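Local coordinates for putative isomerase (Sinorhizobium meliloti, PDB 2PPG), which is a putative isomerase of the enolase superfamily, pairing an N-terminal enolase-like domain with a TIM-barrel-type C-terminal domain, its precise function unassigned, at residues 150-156 with 334-340; 180-184 with 363-367. The contacts are given in a common frame with arbitrary orientation. Residue numbers count along the deposited sequence, not the author numbering.

Contact 1 of 2, residues 150-156 with 334-340; sequences GQRRDRI and SAALANV
Two nitrogens of one guanidinium share a single backbone carbonyl here: Arg153 NH1 and NH2 donate to Leu337 O at 2.9 and 2.7 Å. Arg153 reaches it with chi1 near -148°, chi2 t and chi3 m, and Ser334 O lies 2.7 Å from its NH1 at too poor an angle to bond. The contact illustrates a general principle: the last turn of a helix and the residues just after it carry carbonyls that no further turn of NH groups satisfies, and these suit cationic side chains. The backbone joins in, since Arg152 N donates to Ala335 O (2.9 Å, nearly linear), while Arg152 NE gives a weak bond to Ala336 O at 3.0 Å from an m, t, t side chain. Arg152 NH1 continues to a salt bridge with Asp105 of the second subunit, and Gln151 N donates to Asp99 of that same subunit, so the loop serves the subunit interface too.

Gln151 CA lies 5.0 Å from Ala336 CA, and Arg153 CA 5.3 Å from Ala335 CA. Gly150, extended at phi/psi 148/158, brings its O to 3.1 Å from Ala336 CA in a CA-H...O contact. Farther along, Ile156 (m, t) sets CD1 3.5 Å from Ser334 CB and CG2 4.3 Å from Val340 CG1.

Thus the approach to strand 155-161 is fastened to the link between helix 325-336 and strand 343-345. Ile156 also touches His343 on that parallel neighbour, Asp154 and Ile156 bond to the backbones of Val370 and Tyr368, and Ala336 and Leu337 pack on helix 293-310.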
loop_
_atom_site.group_PDB
_atom_site.type_symbol
_atom_site.label_atom_id
_atom_site.label_comp_id
_atom_site.label_asym_id
_atom_site.label_seq_id
_atom_site.Cartn_x
_atom_site.Cartn_y
_atom_site.Cartn_z
ATOM N N GLY A 150 -18.920 -26.168 21.954
ATOM C CA GLY A 150 -18.404 -26.887 23.108
ATOM C C GLY A 150 -18.144 -26.030 24.331
ATOM O O GLY A 150 -17.968 -24.813 24.237
ATOM N N GLN A 151 -18.112 -26.668 25.494
ATOM C CA GLN A 151 -17.696 -25.959 26.685
ATOM C C GLN A 151 -16.195 -26.132 26.890
ATOM O O GLN A 151 -15.715 -27.218 27.201
ATOM C CB GLN A 151 -18.466 -26.437 27.902
ATOM C CG GLN A 151 -18.080 -25.696 29.148
ATOM C CD GLN A 151 -19.132 -25.780 30.225
ATOM O OE1 GLN A 151 -20.280 -26.148 29.965
ATOM N NE2 GLN A 151 -18.752 -25.431 31.446
ATOM N N ARG A 152 -15.457 -25.053 26.712
ATOM C CA ARG A 152 -14.016 -25.125 26.805
ATOM C C ARG A 152 -13.533 -24.874 28.236
ATOM O O ARG A 152 -12.355 -25.045 28.541
ATOM C CB ARG A 152 -13.383 -24.127 25.821
ATOM C CG ARG A 152 -13.602 -24.516 24.359
ATOM C CD ARG A 152 -13.268 -23.403 23.364
ATOM N NE ARG A 152 -13.923 -23.637 22.073
ATOM C CZ ARG A 152 -13.282 -23.926 20.944
ATOM N NH1 ARG A 152 -11.956 -24.005 20.935
ATOM N NH2 ARG A 152 -13.959 -24.127 19.818
ATOM N N ARG A 153 -14.466 -24.540 29.122
ATOM C CA ARG A 153 -14.144 -23.733 30.279
ATOM C C ARG A 153 -15.384 -23.677 31.184
ATOM O O ARG A 153 -16.484 -23.407 30.698
ATOM C CB ARG A 153 -13.897 -22.332 29.712
ATOM C CG ARG A 153 -12.909 -21.443 30.391
ATOM C CD ARG A 153 -12.873 -20.097 29.667
ATOM N NE ARG A 153 -11.991 -20.125 28.503
ATOM C CZ ARG A 153 -12.396 -20.193 27.232
ATOM N NH1 ARG A 153 -13.686 -20.238 26.936
ATOM N NH2 ARG A 153 -11.502 -20.219 26.255
ATOM N N ASP A 154 -15.247 -23.920 32.485
ATOM C CA ASP A 154 -16.402 -23.660 33.370
ATOM C C ASP A 154 -16.190 -22.538 34.397
ATOM O O ASP A 154 -17.129 -22.115 35.075
ATOM C CB ASP A 154 -17.001 -24.931 33.987
ATOM C CG ASP A 154 -16.125 -25.553 35.040
ATOM O OD1 ASP A 154 -16.597 -26.536 35.651
ATOM O OD2 ASP A 154 -14.987 -25.074 35.260
ATOM N N ARG A 155 -14.949 -22.077 34.502
ATOM C CA ARG A 155 -14.670 -20.817 35.173
ATOM C C ARG A 155 -14.125 -19.834 34.135
ATOM O O ARG A 155 -13.483 -20.223 33.161
ATOM C CB ARG A 155 -13.643 -20.971 36.302
ATOM C CG ARG A 155 -13.891 -22.057 37.344
ATOM C CD ARG A 155 -14.970 -21.682 38.327
ATOM N NE ARG A 155 -16.148 -22.513 38.125
ATOM C CZ ARG A 155 -16.585 -23.406 39.004
ATOM N NH1 ARG A 155 -17.663 -24.123 38.740
ATOM N NH2 ARG A 155 -15.955 -23.565 40.158
ATOM N N ILE A 156 -14.370 -18.556 34.359
ATOM C CA ILE A 156 -13.797 -17.522 33.526
ATOM C C ILE A 156 -13.230 -16.461 34.446
ATOM O O ILE A 156 -13.910 -16.006 35.364
ATOM C CB ILE A 156 -14.856 -16.885 32.584
ATOM C CG1 ILE A 156 -15.388 -17.939 31.607
ATOM C CG2 ILE A 156 -14.253 -15.682 31.837
ATOM C CD1 ILE A 156 -16.664 -17.588 30.888
ATOM N N SER A 334 -18.857 -16.934 26.098
ATOM C CA SER A 334 -17.455 -16.931 26.513
ATOM C C SER A 334 -16.996 -18.354 26.783
ATOM O O SER A 334 -15.850 -18.692 26.509
ATOM C CB SER A 334 -17.214 -16.049 27.744
ATOM O OG SER A 334 -17.515 -14.690 27.484
ATOM N N ALA A 335 -17.890 -19.198 27.289
ATOM C CA ALA A 335 -17.514 -20.583 27.609
ATOM C C ALA A 335 -17.172 -21.408 26.363
ATOM O O ALA A 335 -16.434 -22.387 26.445
ATOM C CB ALA A 335 -18.611 -21.275 28.439
ATOM N N ALA A 336 -17.702 -20.994 25.213
ATOM C CA ALA A 336 -17.561 -21.742 23.960
ATOM C C ALA A 336 -16.494 -21.169 23.025
ATOM O O ALA A 336 -16.257 -21.706 21.951
ATOM C CB ALA A 336 -18.897 -21.789 23.248
ATOM N N LEU A 337 -15.878 -20.065 23.429
ATOM C CA LEU A 337 -14.917 -19.356 22.600
ATOM C C LEU A 337 -13.468 -19.667 22.990
ATOM O O LEU A 337 -13.103 -19.634 24.165
ATOM C CB LEU A 337 -15.158 -17.859 22.712
ATOM C CG LEU A 337 -16.354 -17.296 21.949
ATOM C CD1 LEU A 337 -16.524 -15.864 22.357
ATOM C CD2 LEU A 337 -16.196 -17.402 20.436
ATOM N N ALA A 338 -12.637 -19.950 21.997
ATOM C CA ALA A 338 -11.228 -20.227 22.254
ATOM C C ALA A 338 -10.486 -19.031 22.856
ATOM O O ALA A 338 -9.703 -19.185 23.794
ATOM C CB ALA A 338 -10.562 -20.664 20.984
ATOM N N ASN A 339 -10.759 -17.841 22.334
ATOM C CA ASN A 339 -9.943 -16.666 22.626
ATOM C C ASN A 339 -10.295 -15.829 23.863
ATOM O O ASN A 339 -9.718 -14.748 24.051
ATOM C CB ASN A 339 -9.875 -15.750 21.388
ATOM C CG ASN A 339 -8.869 -16.229 20.362
ATOM O OD1 ASN A 339 -8.647 -17.431 20.209
ATOM N ND2 ASN A 339 -8.261 -15.289 19.645
ATOM N N VAL A 340 -11.216 -16.315 24.700
ATOM C CA VAL A 340 -11.630 -15.569 25.905
ATOM C C VAL A 340 -10.650 -15.624 27.081
ATOM O O VAL A 340 -10.516 -16.627 27.761
ATOM C CB VAL A 340 -13.062 -15.924 26.368
ATOM C CG1 VAL A 340 -13.402 -15.185 27.659
ATOM C CG2 VAL A 340 -14.061 -15.548 25.279
#

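Contact 2 of 2, residues 180-184 with 363-367; sequences AKGFS and CLNGE
A two-residue beta-hairpin turn meets the Schellman motif that ends helix 168-180. The hairpin closes through Leu364 N to Glu367 O (2.9 Å) and a weak return bond, Glu367 N to Leu364 O (3.1 Å); Asn365 (phi/psi 50/45) and Gly366 (67/31) are close to a type I' turn. Gly182 (105/13) leaves the helix with positive phi. Its CA lies 4.1 Å from Asn365 CA, too near for a beta carbon, and Phe183 CA is 4.1 Å from Gly366 CA. No direct hydrogen bond crosses; instead one water donates to Lys181 O and accepts from Asn365 N, both at 2.9 Å. Phe183 (chi1 m, chi2 -103°) offers a ring face to Gly366 CA, 3.6 Å from its centroid in a CH-pi contact, and its edge to Cys363 SG, 4.0 Å from CE1. Trp178 meets this ring edge-to-face, and Phe345 packs on it. A Schellman glycine leading from helix 168-180 into strand 185-189 is the helix-to-strand connection of a TIM-type barrel, here packed against a type I' hairpin.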
loop_
_atom_site.group_PDB
_atom_site.type_symbol
_atom_site.label_atom_id
_atom_site.label_comp_id
_atom_site.label_asym_id
_atom_site.label_seq_id
_atom_site.Cartn_x
_atom_site.Cartn_y
_atom_site.Cartn_z
ATOM N N ALA A 180 -8.463 -8.466 48.204
ATOM C CA ALA A 180 -8.507 -9.414 49.311
ATOM C C ALA A 180 -9.586 -10.485 49.092
ATOM O O ALA A 180 -9.473 -11.606 49.598
ATOM C CB ALA A 180 -8.733 -8.681 50.630
ATOM N N LYS A 181 -10.621 -10.136 48.330
ATOM C CA LYS A 181 -11.663 -11.091 47.974
ATOM C C LYS A 181 -11.274 -12.035 46.822
ATOM O O LYS A 181 -12.080 -12.866 46.403
ATOM C CB LYS A 181 -12.974 -10.370 47.664
ATOM C CG LYS A 181 -13.775 -9.983 48.893
ATOM C CD LYS A 181 -14.705 -8.822 48.582
ATOM C CE LYS A 181 -15.704 -8.595 49.694
ATOM N NZ LYS A 181 -16.567 -7.421 49.392
ATOM N N GLY A 182 -10.048 -11.916 46.320
ATOM C CA GLY A 182 -9.524 -12.862 45.330
ATOM C C GLY A 182 -9.436 -12.383 43.886
ATOM O O GLY A 182 -9.239 -13.188 42.971
ATOM N N PHE A 183 -9.582 -11.080 43.669
ATOM C CA PHE A 183 -9.478 -10.526 42.326
ATOM C C PHE A 183 -8.103 -9.913 42.108
ATOM O O PHE A 183 -7.540 -9.306 43.021
ATOM C CB PHE A 183 -10.573 -9.491 42.096
ATOM C CG PHE A 183 -11.960 -10.068 42.088
ATOM C CD1 PHE A 183 -12.638 -10.258 40.894
ATOM C CD2 PHE A 183 -12.591 -10.421 43.274
ATOM C CE1 PHE A 183 -13.926 -10.795 40.873
ATOM C CE2 PHE A 183 -13.880 -10.953 43.264
ATOM C CZ PHE A 183 -14.546 -11.145 42.055
ATOM N N SER A 184 -7.552 -10.070 40.907
ATOM C CA SER A 184 -6.222 -9.524 40.617
ATOM C C SER A 184 -6.129 -8.796 39.271
ATOM O O SER A 184 -5.044 -8.661 38.702
ATOM C CB SER A 184 -5.184 -10.632 40.692
ATOM O OG SER A 184 -5.675 -11.779 40.016
ATOM N N CYS A 363 -20.060 -15.045 40.674
ATOM C CA CYS A 363 -18.728 -14.533 40.454
ATOM C C CYS A 363 -18.057 -14.354 41.803
ATOM O O CYS A 363 -18.494 -13.537 42.609
ATOM C CB CYS A 363 -18.773 -13.219 39.696
ATOM S SG CYS A 363 -17.136 -12.615 39.333
ATOM N N LEU A 364 -17.010 -15.135 42.053
ATOM C CA LEU A 364 -16.336 -15.115 43.339
ATOM C C LEU A 364 -14.857 -15.491 43.176
ATOM O O LEU A 364 -14.493 -16.222 42.257
ATOM C CB LEU A 364 -17.051 -16.071 44.306
ATOM C CG LEU A 364 -16.652 -17.560 44.256
ATOM C CD1 LEU A 364 -17.277 -18.380 45.405
ATOM C CD2 LEU A 364 -16.921 -18.213 42.900
ATOM N N ASN A 365 -14.004 -14.989 44.065
ATOM C CA ASN A 365 -12.552 -15.257 43.992
ATOM C C ASN A 365 -11.925 -15.016 42.608
ATOM O O ASN A 365 -11.132 -15.831 42.123
ATOM C CB ASN A 365 -12.211 -16.674 44.485
ATOM C CG ASN A 365 -12.424 -16.849 45.983
ATOM O OD1 ASN A 365 -11.722 -16.245 46.803
ATOM N ND2 ASN A 365 -13.393 -17.687 46.348
ATOM N N GLY A 366 -12.279 -13.894 41.987
ATOM C CA GLY A 366 -11.721 -13.524 40.695
ATOM C C GLY A 366 -12.128 -14.440 39.558
ATOM O O GLY A 366 -11.371 -14.620 38.606
ATOM N N GLU A 367 -13.326 -15.016 39.651
ATOM C CA GLU A 367 -13.816 -15.939 38.643
ATOM C C GLU A 367 -15.340 -15.953 38.513
ATOM O O GLU A 367 -16.068 -16.122 39.494
ATOM C CB GLU A 367 -13.383 -17.352 38.991
ATOM C CG GLU A 367 -12.043 -17.771 38.493
ATOM C CD GLU A 367 -11.797 -19.240 38.752
ATOM O OE1 GLU A 367 -12.456 -19.816 39.656
ATOM O OE2 GLU A 367 -10.949 -19.823 38.042
HETATM O O HOH W 1 -14.946 -13.227 46.235
#

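Overall arrangement
Both contacts lie at the N-terminal end of the barrel strands, where helix-to-strand loops meet other parts of the chain, and both reach the same sheet. Contact 1 is largely buried and relies on arginines and backbone carbonyls, with a subunit interface at its edge. Contact 2 is partly exposed, untouched by other subunits, and depends on glycine fit, an aromatic ring and a bridging water. Their centres are 18 Å apart, yet they touch: Arg155 CD packs 3.4 Å from Glu367 OE1, where strand 155-161 runs antiparallel to strand 367-369. The general lesson is that helix ends can be met by charge or by close shape.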